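Local coordinates for protein L-serine ammonia-lyase (Rhizomucor miehei CAU432, PDB 5C3U) that belongs to the pyridoxal-phosphate-dependent enzyme family and holds pyridoxal-5'-phosphate in a pocket of its two-sheet alpha/beta fold, at residues R54-F59 / L83-C88; T165-N170 / D306-V311; V254-S259 / L286-T291. All blocks are in the same frame, centred on the assembly; numbering follows the deposited sequence.

Interaction 1. Residues R54-F59 / L83-C88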
ATOM      1  N   ARG A  54      -4.109   5.304   6.663  1.00 23.87           N
ATOM      2  CA  ARG A  54      -5.439   5.769   6.217  1.00 23.46           C
ATOM      3  C   ARG A  54      -6.490   4.680   6.429  1.00 23.13           C
ATOM      4  O   ARG A  54      -7.465   4.879   7.177  1.00 24.06           O
ATOM      5  CB  ARG A  54      -5.438   6.191   4.735  1.00 23.58           C
ATOM      6  CG  ARG A  54      -4.534   7.381   4.435  1.00 25.10           C
ATOM      7  CD  ARG A  54      -4.619   7.772   2.971  1.00 25.68           C
ATOM      8  NE  ARG A  54      -3.681   8.849   2.677  1.00 27.84           N
ATOM      9  CZ  ARG A  54      -3.976  10.144   2.734  1.00 26.15           C
ATOM     10  NH1 ARG A  54      -3.024  11.025   2.450  1.00 25.25           N
ATOM     11  NH2 ARG A  54      -5.207  10.563   3.058  1.00 24.58           N
ATOM     12  N   GLY A  55      -6.320   3.549   5.735  1.00 22.78           N
ATOM     13  CA  GLY A  55      -7.290   2.452   5.807  1.00 22.91           C
ATOM     14  C   GLY A  55      -7.394   1.861   7.194  1.00 23.15           C
ATOM     15  O   GLY A  55      -8.503   1.703   7.744  1.00 23.45           O
ATOM     16  N   ILE A  56      -6.230   1.517   7.767  1.00 23.77           N
ATOM     17  CA  ILE A  56      -6.189   0.828   9.061  1.00 25.14           C
ATOM     18  C   ILE A  56      -6.623   1.772  10.177  1.00 24.65           C
ATOM     19  O   ILE A  56      -7.362   1.364  11.081  1.00 24.41           O
ATOM     20  CB  ILE A  56      -4.818   0.166   9.332  1.00 24.95           C
ATOM     21  CG1 ILE A  56      -4.460  -0.792   8.186  1.00 28.59           C
ATOM     22  CG2 ILE A  56      -4.780  -0.513  10.705  1.00 28.81           C
ATOM     23  CD1 ILE A  56      -5.484  -1.887   7.946  1.00 29.04           C
ATOM     24  N   GLY A  57      -6.213   3.039  10.080  1.00 24.86           N
ATOM     25  CA  GLY A  57      -6.672   4.106  10.982  1.00 24.64           C
ATOM     26  C   GLY A  57      -8.185   4.201  11.052  1.00 24.79           C
ATOM     27  O   GLY A  57      -8.751   4.287  12.136  1.00 25.90           O
ATOM     28  N   ALA A  58      -8.844   4.146   9.890  1.00 24.12           N
ATOM     29  CA  ALA A  58     -10.294   4.243   9.833  1.00 23.24           C
ATOM     30  C   ALA A  58     -10.971   3.047  10.495  1.00 23.66           C
ATOM     31  O   ALA A  58     -11.977   3.211  11.204  1.00 23.22           O
ATOM     32  CB  ALA A  58     -10.748   4.350   8.387  1.00 23.98           C
ATOM     33  N   PHE A  59     -10.453   1.842  10.212  1.00 22.99           N
ATOM     34  CA  PHE A  59     -10.981   0.610  10.788  1.00 23.03           C
ATOM     35  C   PHE A  59     -10.845   0.649  12.316  1.00 24.72           C
ATOM     36  O   PHE A  59     -11.829   0.390  13.046  1.00 23.71           O
ATOM     37  CB  PHE A  59     -10.240  -0.594  10.206  1.00 23.85           C
ATOM     38  CG  PHE A  59     -10.711  -1.922  10.740  1.00 25.25           C
ATOM     39  CD1 PHE A  59     -11.638  -2.684  10.033  1.00 25.88           C
ATOM     40  CD2 PHE A  59     -10.207  -2.420  11.926  1.00 24.46           C
ATOM     41  CE1 PHE A  59     -12.052  -3.928  10.528  1.00 26.00           C
ATOM     42  CE2 PHE A  59     -10.625  -3.649  12.436  1.00 24.11           C
ATOM     43  CZ  PHE A  59     -11.550  -4.400  11.722  1.00 26.31           C
ATOM     44  N   LEU A  83       2.252  -2.431  11.956  1.00 21.04           N
ATOM     45  CA  LEU A  83       2.775  -1.151  12.488  1.00 19.07           C
ATOM     46  C   LEU A  83       1.650  -0.117  12.698  1.00 20.62           C
ATOM     47  O   LEU A  83       1.660   0.643  13.682  1.00 20.29           O
ATOM     48  CB  LEU A  83       3.878  -0.600  11.580  1.00 19.98           C
ATOM     49  CG  LEU A  83       5.176  -1.405  11.685  1.00 20.85           C
ATOM     50  CD1 LEU A  83       6.074  -1.107  10.485  1.00 23.69           C
ATOM     51  CD2 LEU A  83       5.888  -1.023  12.981  1.00 20.31           C
ATOM     52  N   ALA A  84       0.703  -0.068  11.756  1.00 19.98           N
ATOM     53  CA  ALA A  84      -0.419   0.852  11.817  1.00 19.94           C
ATOM     54  C   ALA A  84      -1.322   0.476  12.983  1.00 21.00           C
ATOM     55  O   ALA A  84      -1.754   1.354  13.736  1.00 21.23           O
ATOM     56  CB  ALA A  84      -1.217   0.843  10.508  1.00 20.29           C
ATOM     57  N   VAL A  85      -1.574  -0.816  13.150  1.00 20.21           N
ATOM     58  CA  VAL A  85      -2.423  -1.288  14.261  1.00 20.51           C
ATOM     59  C   VAL A  85      -1.749  -0.919  15.599  1.00 22.27           C
ATOM     60  O   VAL A  85      -2.411  -0.405  16.516  1.00 21.90           O
ATOM     61  CB  VAL A  85      -2.692  -2.792  14.162  1.00 23.67           C
ATOM     62  CG1 VAL A  85      -3.379  -3.326  15.424  1.00 24.04           C
ATOM     63  CG2 VAL A  85      -3.581  -3.061  12.944  1.00 21.86           C
ATOM     64  N   SER A  86      -0.446  -1.188  15.700  1.00 22.65           N
ATOM     65  CA  SER A  86       0.316  -0.869  16.942  1.00 22.96           C
ATOM     66  C   SER A  86       0.211   0.617  17.291  1.00 24.09           C
ATOM     67  O   SER A  86      -0.111   0.996  18.444  1.00 22.69           O
ATOM     68  CB  SER A  86       1.773  -1.345  16.802  1.00 25.71           C
ATOM     69  OG  SER A  86       2.501  -1.198  18.009  1.00 29.22           O
ATOM     70  N   TYR A  87       0.441   1.463  16.293  1.00 22.02           N
ATOM     71  CA  TYR A  87       0.306   2.905  16.458  1.00 23.43           C
ATOM     72  C   TYR A  87      -1.100   3.320  16.881  1.00 22.89           C
ATOM     73  O   TYR A  87      -1.261   4.087  17.824  1.00 23.27           O
ATOM     74  CB  TYR A  87       0.729   3.637  15.192  1.00 24.54           C
ATOM     75  CG  TYR A  87       0.507   5.113  15.281  1.00 25.54           C
ATOM     76  CD1 TYR A  87      -0.684   5.679  14.850  1.00 26.67           C
ATOM     77  CD2 TYR A  87       1.466   5.947  15.862  1.00 28.55           C
ATOM     78  CE1 TYR A  87      -0.904   7.041  14.934  1.00 28.34           C
ATOM     79  CE2 TYR A  87       1.243   7.318  15.968  1.00 28.91           C
ATOM     80  CZ  TYR A  87       0.067   7.856  15.503  1.00 31.02           C
ATOM     81  OH  TYR A  87      -0.178   9.208  15.593  1.00 34.17           O
ATOM     82  N   CYS A  88      -2.123   2.825  16.181  1.00 22.16           N
ATOM     83  CA  CYS A  88      -3.522   3.191  16.502  1.00 25.52           C
ATOM     84  C   CYS A  88      -3.926   2.725  17.905  1.00 25.43           C
ATOM     85  O   CYS A  88      -4.645   3.421  18.612  1.00 25.65           O
ATOM     86  CB  CYS A  88      -4.498   2.595  15.458  1.00 26.28           C
ATOM     87  SG  CYS A  88      -4.309   3.350  13.820  1.00 30.84           S
TER
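I56 meets V85 through its CG2 methyl, and A84 through CG2 and CB together. I56 CG2 lies 3.6 Å from V85 CG2 and 3.8 Å from A84 CB, so it rests over the step between two consecutive residues of the opposing helix. The first torsion explains the choice of branch: CG2 lies anti to the backbone N of I56, while the longer arm through CG1 takes the place beside that N, leaving CG2 to face the other helix. I56 and V85 approach at a slant, V85 offering its CG2 methyl from the flank of its helix, whereas the CB of A84 points toward helix 52-67. A84 CB also reaches I56 CB, at 3.8 Å, so the alanine sits against the base of the isoleucine as well as its branch. One turn on from A84, C88 packs against G57: C88 SG stands 3.8 Å from the bare CA of G57. The axes of the two short segments run 9.3 Å apart at closest approach and cross at -43°, and the CA atoms of I56-A84 and G57-C88 are each 6.4 Å apart, consistent with the small residues at the interface. Around this seam A84 also touches K52, C88 touches M53 and C60, and I56 touches I152 of helix 150-166. All five touching residues are buried and the contacts across the seam are apolar or sulfur-to-backbone, which implies cohesion by shape and van der Waals packing, with the I56 side chain about 7 Å from pyridoxal-5'-phosphate.

Interaction 2. Residues T165-N170 / D306-V311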
ATOM      1  N   THR A 165      -7.799  18.473  -4.183  1.00 37.68           N
ATOM      2  CA  THR A 165      -7.410  19.797  -3.720  1.00 38.12           C
ATOM      3  C   THR A 165      -6.015  20.154  -4.226  1.00 36.87           C
ATOM      4  O   THR A 165      -5.814  21.211  -4.837  1.00 36.37           O
ATOM      5  CB  THR A 165      -7.466  19.883  -2.183  1.00 40.13           C
ATOM      6  OG1 THR A 165      -8.812  19.665  -1.759  1.00 43.49           O
ATOM      7  CG2 THR A 165      -7.027  21.249  -1.704  1.00 41.22           C
ATOM      8  N   GLN A 166      -5.060  19.260  -3.986  1.00 34.08           N
ATOM      9  CA  GLN A 166      -3.670  19.513  -4.339  1.00 32.75           C
ATOM     10  C   GLN A 166      -3.457  19.712  -5.832  1.00 33.04           C
ATOM     11  O   GLN A 166      -2.550  20.441  -6.230  1.00 34.86           O
ATOM     12  CB  GLN A 166      -2.772  18.398  -3.804  1.00 32.61           C
ATOM     13  CG  GLN A 166      -2.727  18.385  -2.289  1.00 31.21           C
ATOM     14  CD  GLN A 166      -1.983  17.186  -1.731  1.00 32.27           C
ATOM     15  OE1 GLN A 166      -2.175  16.054  -2.178  1.00 30.22           O
ATOM     16  NE2 GLN A 166      -1.163  17.427  -0.722  1.00 32.21           N
ATOM     17  N   LEU A 167      -4.291  19.088  -6.660  1.00 32.75           N
ATOM     18  CA  LEU A 167      -4.170  19.253  -8.109  1.00 35.56           C
ATOM     19  C   LEU A 167      -5.136  20.299  -8.667  1.00 37.66           C
ATOM     20  O   LEU A 167      -5.362  20.356  -9.883  1.00 36.65           O
ATOM     21  CB  LEU A 167      -4.393  17.924  -8.830  1.00 34.24           C
ATOM     22  CG  LEU A 167      -3.321  16.848  -8.635  1.00 34.01           C
ATOM     23  CD1 LEU A 167      -3.828  15.542  -9.224  1.00 35.61           C
ATOM     24  CD2 LEU A 167      -2.007  17.279  -9.277  1.00 34.56           C
ATOM     25  N   ASN A 168      -5.716  21.100  -7.770  1.00 40.25           N
ATOM     26  CA  ASN A 168      -6.589  22.220  -8.162  1.00 43.39           C
ATOM     27  C   ASN A 168      -7.767  21.768  -9.018  1.00 45.65           C
ATOM     28  O   ASN A 168      -8.132  22.428  -9.988  1.00 45.62           O
ATOM     29  CB  ASN A 168      -5.776  23.299  -8.894  1.00 46.07           C
ATOM     30  CG  ASN A 168      -4.584  23.788  -8.088  1.00 48.97           C
ATOM     31  OD1 ASN A 168      -4.741  24.341  -7.004  1.00 52.14           O
ATOM     32  ND2 ASN A 168      -3.380  23.592  -8.624  1.00 52.08           N
ATOM     33  N   ASP A 169      -8.352  20.629  -8.648  1.00 45.95           N
ATOM     34  CA  ASP A 169      -9.485  20.030  -9.366  1.00 45.74           C
ATOM     35  C   ASP A 169      -9.212  19.651 -10.837  1.00 43.41           C
ATOM     36  O   ASP A 169     -10.144  19.364 -11.585  1.00 43.36           O
ATOM     37  CB  ASP A 169     -10.737  20.918  -9.224  1.00 51.40           C
ATOM     38  CG  ASP A 169     -12.031  20.191  -9.582  1.00 58.37           C
ATOM     39  OD1 ASP A 169     -12.026  18.940  -9.682  1.00 59.73           O
ATOM     40  OD2 ASP A 169     -13.061  20.882  -9.772  1.00 60.81           O
ATOM     41  N   ASN A 170      -7.941  19.617 -11.238  1.00 40.67           N
ATOM     42  CA  ASN A 170      -7.563  19.114 -12.565  1.00 41.46           C
ATOM     43  C   ASN A 170      -7.340  17.611 -12.497  1.00 39.42           C
ATOM     44  O   ASN A 170      -6.360  17.177 -11.897  1.00 39.04           O
ATOM     45  CB  ASN A 170      -6.263  19.756 -13.075  1.00 42.19           C
ATOM     46  CG  ASN A 170      -6.375  21.253 -13.275  1.00 47.55           C
ATOM     47  OD1 ASN A 170      -5.610  22.024 -12.692  1.00 51.27           O
ATOM     48  ND2 ASN A 170      -7.316  21.673 -14.109  1.00 48.77           N
ATOM     49  N   ASP A 306      -0.714  15.403 -16.401  1.00 43.15           N
ATOM     50  CA  ASP A 306      -0.211  15.077 -15.063  1.00 40.88           C
ATOM     51  C   ASP A 306      -0.351  13.575 -14.792  1.00 36.72           C
ATOM     52  O   ASP A 306      -1.376  12.978 -15.135  1.00 35.69           O
ATOM     53  CB  ASP A 306      -1.019  15.837 -14.000  1.00 45.59           C
ATOM     54  CG  ASP A 306      -0.847  17.366 -14.072  1.00 52.61           C
ATOM     55  OD1 ASP A 306      -1.746  18.085 -13.576  1.00 55.37           O
ATOM     56  OD2 ASP A 306       0.174  17.863 -14.597  1.00 53.16           O
ATOM     57  N   VAL A 307       0.692  12.968 -14.216  1.00 32.63           N
ATOM     58  CA  VAL A 307       0.568  11.610 -13.682  0.50 31.29           C
ATOM     59  C   VAL A 307       0.906  11.651 -12.200  1.00 28.56           C
ATOM     60  O   VAL A 307       1.829  12.356 -11.775  1.00 26.79           O
ATOM     61  CB  VAL A 307       1.415  10.556 -14.444  0.50 32.29           C
ATOM     62  CG1 VAL A 307       2.904  10.832 -14.322  0.50 32.40           C
ATOM     63  CG2 VAL A 307       1.093   9.147 -13.954  0.50 32.72           C
ATOM     64  N   VAL A 308       0.115  10.924 -11.403  1.00 27.64           N
ATOM     65  CA  VAL A 308       0.297  10.896  -9.945  1.00 25.83           C
ATOM     66  C   VAL A 308       0.746   9.488  -9.537  1.00 24.65           C
ATOM     67  O   VAL A 308       0.126   8.511  -9.925  1.00 24.33           O
ATOM     68  CB  VAL A 308      -1.016  11.224  -9.184  1.00 27.19           C
ATOM     69  CG1 VAL A 308      -0.840  11.024  -7.677  1.00 27.05           C
ATOM     70  CG2 VAL A 308      -1.474  12.652  -9.451  1.00 26.57           C
ATOM     71  N   VAL A 309       1.835   9.392  -8.782  1.00 22.90           N
ATOM     72  CA  VAL A 309       2.300   8.076  -8.304  1.00 24.00           C
ATOM     73  C   VAL A 309       2.037   8.035  -6.815  1.00 24.35           C
ATOM     74  O   VAL A 309       2.500   8.928  -6.091  1.00 23.69           O
ATOM     75  CB  VAL A 309       3.809   7.871  -8.570  1.00 24.94           C
ATOM     76  CG1 VAL A 309       4.272   6.494  -8.087  1.00 25.77           C
ATOM     77  CG2 VAL A 309       4.115   8.066 -10.045  1.00 26.23           C
ATOM     78  N   LEU A 310       1.320   7.005  -6.345  1.00 24.61           N
ATOM     79  CA  LEU A 310       1.104   6.858  -4.903  1.00 24.84           C
ATOM     80  C   LEU A 310       2.305   6.187  -4.293  1.00 25.24           C
ATOM     81  O   LEU A 310       2.547   4.995  -4.524  1.00 26.87           O
ATOM     82  CB  LEU A 310      -0.182   6.080  -4.586  1.00 22.75           C
ATOM     83  CG  LEU A 310      -1.475   6.516  -5.271  1.00 24.42           C
ATOM     84  CD1 LEU A 310      -2.633   5.649  -4.776  1.00 24.60           C
ATOM     85  CD2 LEU A 310      -1.779   7.997  -5.044  1.00 24.61           C
ATOM     86  N   VAL A 311       3.078   6.961  -3.531  1.00 25.30           N
ATOM     87  CA  VAL A 311       4.300   6.453  -2.958  1.00 25.25           C
ATOM     88  C   VAL A 311       3.951   5.954  -1.570  1.00 25.19           C
ATOM     89  O   VAL A 311       3.882   6.721  -0.601  1.00 24.97           O
ATOM     90  CB  VAL A 311       5.412   7.515  -2.919  1.00 24.58           C
ATOM     91  CG1 VAL A 311       6.658   6.959  -2.204  1.00 24.93           C
ATOM     92  CG2 VAL A 311       5.755   7.948  -4.339  1.00 24.68           C
TER
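The backbone bond from N168 N to T165 O, 2.9 Å long, closes the end of helix 150-166 and sets L167, the first residue past it, facing V308 on strand 306-311. It belongs to a Schellman motif in which N168, with positive phi, is the C-prime residue and D169 N returns to K164 O. A type I' turn from L167 to N170 overlaps it, closed by N170 N to L167 O at 3.0 Å. L167 and V308 then reach toward each other tip to tip, L167 CD1 standing 3.7 Å from V308 CG2. The valine methyl involved is the one beside its own backbone N, since chi1 of 173° sends CG1 anti to that N. The other leucine methyl, L167 CD2, is 4.4 Å from D306 OD1, a looser approach at the more exposed start of the strand. L167 and V308 both touch P172 as well, so the proline joins the apolar patch. Strand 306-311 lies inside the mixed sheet, parallel to both neighbours: V307 bonds through its backbone to N37 and F39 of strand 37-42, and V308 to A174 and I176 of strand 174-178. The contact thus places the residue just past the C-terminal end of helix 150-166 against the first half of this interior strand.

Interaction 3. Residues V254-S259 / L286-T291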
ATOM      1  N   VAL A 254      -6.055  -0.326 -15.392  1.00 27.78           N
ATOM      2  CA  VAL A 254      -5.083  -1.049 -16.213  1.00 26.74           C
ATOM      3  C   VAL A 254      -4.192  -1.883 -15.283  1.00 27.98           C
ATOM      4  O   VAL A 254      -3.379  -1.306 -14.559  1.00 26.19           O
ATOM      5  CB  VAL A 254      -4.210  -0.079 -17.045  1.00 29.03           C
ATOM      6  CG1 VAL A 254      -3.174  -0.829 -17.876  1.00 28.93           C
ATOM      7  CG2 VAL A 254      -5.072   0.809 -17.937  1.00 30.63           C
ATOM      8  N   PRO A 255      -4.373  -3.222 -15.256  1.00 27.51           N
ATOM      9  CA  PRO A 255      -3.478  -4.044 -14.458  1.00 27.52           C
ATOM     10  C   PRO A 255      -2.130  -4.138 -15.172  1.00 29.42           C
ATOM     11  O   PRO A 255      -2.074  -4.313 -16.401  1.00 30.37           O
ATOM     12  CB  PRO A 255      -4.168  -5.420 -14.439  1.00 30.42           C
ATOM     13  CG  PRO A 255      -5.547  -5.193 -14.978  1.00 29.96           C
ATOM     14  CD  PRO A 255      -5.390  -4.046 -15.935  1.00 28.04           C
ATOM     15  N   PHE A 256      -1.054  -3.960 -14.425  1.00 26.90           N
ATOM     16  CA  PHE A 256       0.271  -4.055 -14.997  1.00 28.15           C
ATOM     17  C   PHE A 256       1.206  -4.745 -14.008  1.00 28.00           C
ATOM     18  O   PHE A 256       1.060  -4.599 -12.797  1.00 30.58           O
ATOM     19  CB  PHE A 256       0.781  -2.660 -15.362  1.00 29.52           C
ATOM     20  CG  PHE A 256       1.898  -2.666 -16.363  1.00 32.42           C
ATOM     21  CD1 PHE A 256       1.629  -2.806 -17.729  1.00 32.66           C
ATOM     22  CD2 PHE A 256       3.214  -2.537 -15.950  1.00 33.12           C
ATOM     23  CE1 PHE A 256       2.662  -2.814 -18.660  1.00 33.25           C
ATOM     24  CE2 PHE A 256       4.251  -2.544 -16.873  1.00 34.01           C
ATOM     25  CZ  PHE A 256       3.979  -2.689 -18.226  1.00 34.40           C
ATOM     26  N   ALA A 257       2.142  -5.531 -14.515  1.00 25.78           N
ATOM     27  CA  ALA A 257       3.077  -6.220 -13.631  1.00 27.16           C
ATOM     28  C   ALA A 257       4.503  -5.898 -14.023  1.00 26.84           C
ATOM     29  O   ALA A 257       4.817  -5.858 -15.202  1.00 26.67           O
ATOM     30  CB  ALA A 257       2.846  -7.723 -13.669  1.00 27.51           C
ATOM     31  N   VAL A 258       5.344  -5.629 -13.021  1.00 24.31           N
ATOM     32  CA  VAL A 258       6.775  -5.386 -13.206  1.00 23.45           C
ATOM     33  C   VAL A 258       7.610  -6.465 -12.485  1.00 22.28           C
ATOM     34  O   VAL A 258       7.100  -7.191 -11.626  1.00 22.70           O
ATOM     35  CB  VAL A 258       7.183  -3.979 -12.698  1.00 23.06           C
ATOM     36  CG1 VAL A 258       6.334  -2.879 -13.332  1.00 23.80           C
ATOM     37  CG2 VAL A 258       7.127  -3.902 -11.170  1.00 23.56           C
ATOM     38  N   SER A 259       8.891  -6.588 -12.829  1.00 22.22           N
ATOM     39  CA  SER A 259       9.744  -7.588 -12.192  1.00 21.08           C
ATOM     40  C   SER A 259      10.287  -7.062 -10.854  1.00 21.23           C
ATOM     41  O   SER A 259      10.267  -5.860 -10.603  1.00 20.79           O
ATOM     42  CB  SER A 259      10.939  -7.910 -13.082  1.00 23.60           C
ATOM     43  OG  SER A 259      11.720  -6.734 -13.277  1.00 25.01           O
ATOM     44  N   LEU A 286       6.667   3.289  -8.734  1.00 23.44           N
ATOM     45  CA  LEU A 286       7.681   4.218  -9.239  1.00 23.74           C
ATOM     46  C   LEU A 286       8.391   3.701 -10.494  1.00 23.59           C
ATOM     47  O   LEU A 286       8.838   4.492 -11.345  1.00 24.97           O
ATOM     48  CB  LEU A 286       8.719   4.496  -8.125  1.00 23.01           C
ATOM     49  CG  LEU A 286       8.256   5.405  -6.980  1.00 24.35           C
ATOM     50  CD1 LEU A 286       9.130   5.302  -5.735  1.00 23.24           C
ATOM     51  CD2 LEU A 286       8.231   6.858  -7.436  1.00 24.64           C
ATOM     52  N   SER A 287       8.481   2.378 -10.616  1.00 23.76           N
ATOM     53  CA  SER A 287       9.224   1.771 -11.721  1.00 26.23           C
ATOM     54  C   SER A 287       8.609   2.077 -13.087  1.00 26.79           C
ATOM     55  O   SER A 287       9.330   2.141 -14.086  1.00 26.61           O
ATOM     56  CB  SER A 287       9.431   0.256 -11.509  1.00 26.44           C
ATOM     57  OG  SER A 287       8.304  -0.498 -11.890  1.00 31.48           O
ATOM     58  N   LEU A 288       7.306   2.328 -13.123  1.00 26.31           N
ATOM     59  CA  LEU A 288       6.673   2.694 -14.394  1.00 28.58           C
ATOM     60  C   LEU A 288       7.218   4.021 -14.909  1.00 28.93           C
ATOM     61  O   LEU A 288       7.336   4.223 -16.118  1.00 29.87           O
ATOM     62  CB  LEU A 288       5.153   2.735 -14.288  1.00 29.54           C
ATOM     63  CG  LEU A 288       4.457   1.423 -13.920  1.00 30.37           C
ATOM     64  CD1 LEU A 288       2.978   1.590 -14.193  1.00 30.95           C
ATOM     65  CD2 LEU A 288       5.004   0.242 -14.711  1.00 34.49           C
ATOM     66  N   CYS A 289       7.589   4.913 -13.988  1.00 28.79           N
ATOM     67  CA  CYS A 289       8.152   6.199 -14.382  1.00 28.19           C
ATOM     68  C   CYS A 289       9.622   6.095 -14.740  1.00 28.52           C
ATOM     69  O   CYS A 289      10.052   6.584 -15.797  1.00 30.58           O
ATOM     70  CB  CYS A 289       7.918   7.242 -13.285  1.00 31.03           C
ATOM     71  SG  CYS A 289       6.153   7.582 -13.099  1.00 35.70           S
ATOM     72  N   TYR A 290      10.388   5.443 -13.871  1.00 27.54           N
ATOM     73  CA  TYR A 290      11.825   5.305 -14.064  1.00 27.88           C
ATOM     74  C   TYR A 290      12.187   4.529 -15.331  1.00 30.77           C
ATOM     75  O   TYR A 290      13.176   4.841 -15.987  1.00 30.45           O
ATOM     76  CB  TYR A 290      12.468   4.669 -12.834  1.00 28.35           C
ATOM     77  CG  TYR A 290      12.673   5.643 -11.700  1.00 28.20           C
ATOM     78  CD1 TYR A 290      13.414   6.812 -11.898  1.00 29.24           C
ATOM     79  CD2 TYR A 290      12.149   5.389 -10.414  1.00 28.80           C
ATOM     80  CE1 TYR A 290      13.629   7.707 -10.859  1.00 30.33           C
ATOM     81  CE2 TYR A 290      12.359   6.288  -9.373  1.00 29.83           C
ATOM     82  CZ  TYR A 290      13.106   7.437  -9.608  1.00 28.72           C
ATOM     83  OH  TYR A 290      13.358   8.350  -8.608  1.00 31.22           O
ATOM     84  N   THR A 291      11.372   3.548 -15.688  1.00 30.45           N
ATOM     85  CA  THR A 291      11.607   2.782 -16.915  1.00 31.81           C
ATOM     86  C   THR A 291      10.953   3.388 -18.160  1.00 33.72           C
ATOM     87  O   THR A 291      11.182   2.890 -19.262  1.00 36.48           O
ATOM     88  CB  THR A 291      11.066   1.341 -16.813  1.00 31.30           C
ATOM     89  OG1 THR A 291       9.639   1.389 -16.685  1.00 29.70           O
ATOM     90  CG2 THR A 291      11.703   0.571 -15.635  1.00 33.20           C
TER
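Strand 254-258 and helix 286-290 pass 9.8 Å apart at their closest, with their directions at 76°, and V258 and S287 have the nearest CA atoms, 7.7 Å apart. L288 bridges the gap with one methyl, CD2, which lies 3.5 Å from F256 CD2 and also near CE2 of the same ring, meeting it obliquely. L288 CD2 is also 3.7 Å from V258 CG1, so it rests against both strand residues. A chi1 of -54° sets V258 CG1 anti to its own carbonyl carbon, where it also packs on S287 OG at 3.4 Å. That hydroxyl is buried, yet its polar need is met within its own helix by a hydrogen bond to A284 O. S287 O is gripped twice from one turn on. T291 OG1 bonds to S287 O at 2.7 Å, with a C=O...OG1 angle of 146°, and T291 N reaches it from the opposite face of the carbonyl plane. I297 of helix 293-297 touches both F256 and L288, extending the apolar cluster. Strand 253-258 is the outermost strand at its end of the mixed sheet, bonded to strand 202-207; P255 and A257 turn to its other face against helix 212-219, while L286 and C289 carry helix 280-290 across to strand 306-311.

How the interactions relate
From the N terminus, interaction 1 closes first, joining helices 52-67 and 79-92 across 23 residues that include strand 72-75 of the four-stranded parallel sheet. It is complete before interaction 2 opens at the end of helix 150-166. Interaction 2 spans 135 intervening residues to strand 306-311, and interaction 3, whose segments are separated by 26 residues, nests inside it. These two touch: V309 CG2 lies 3.7 Å from C289 SG, so an interior strand of the mixed sheet backs onto the helix of interaction 3. Interactions 1 and 3 fall on opposite sides of the chain's centre; helix 150-166, which I56 touches and which ends at interaction 2, links interactions 1 and 2.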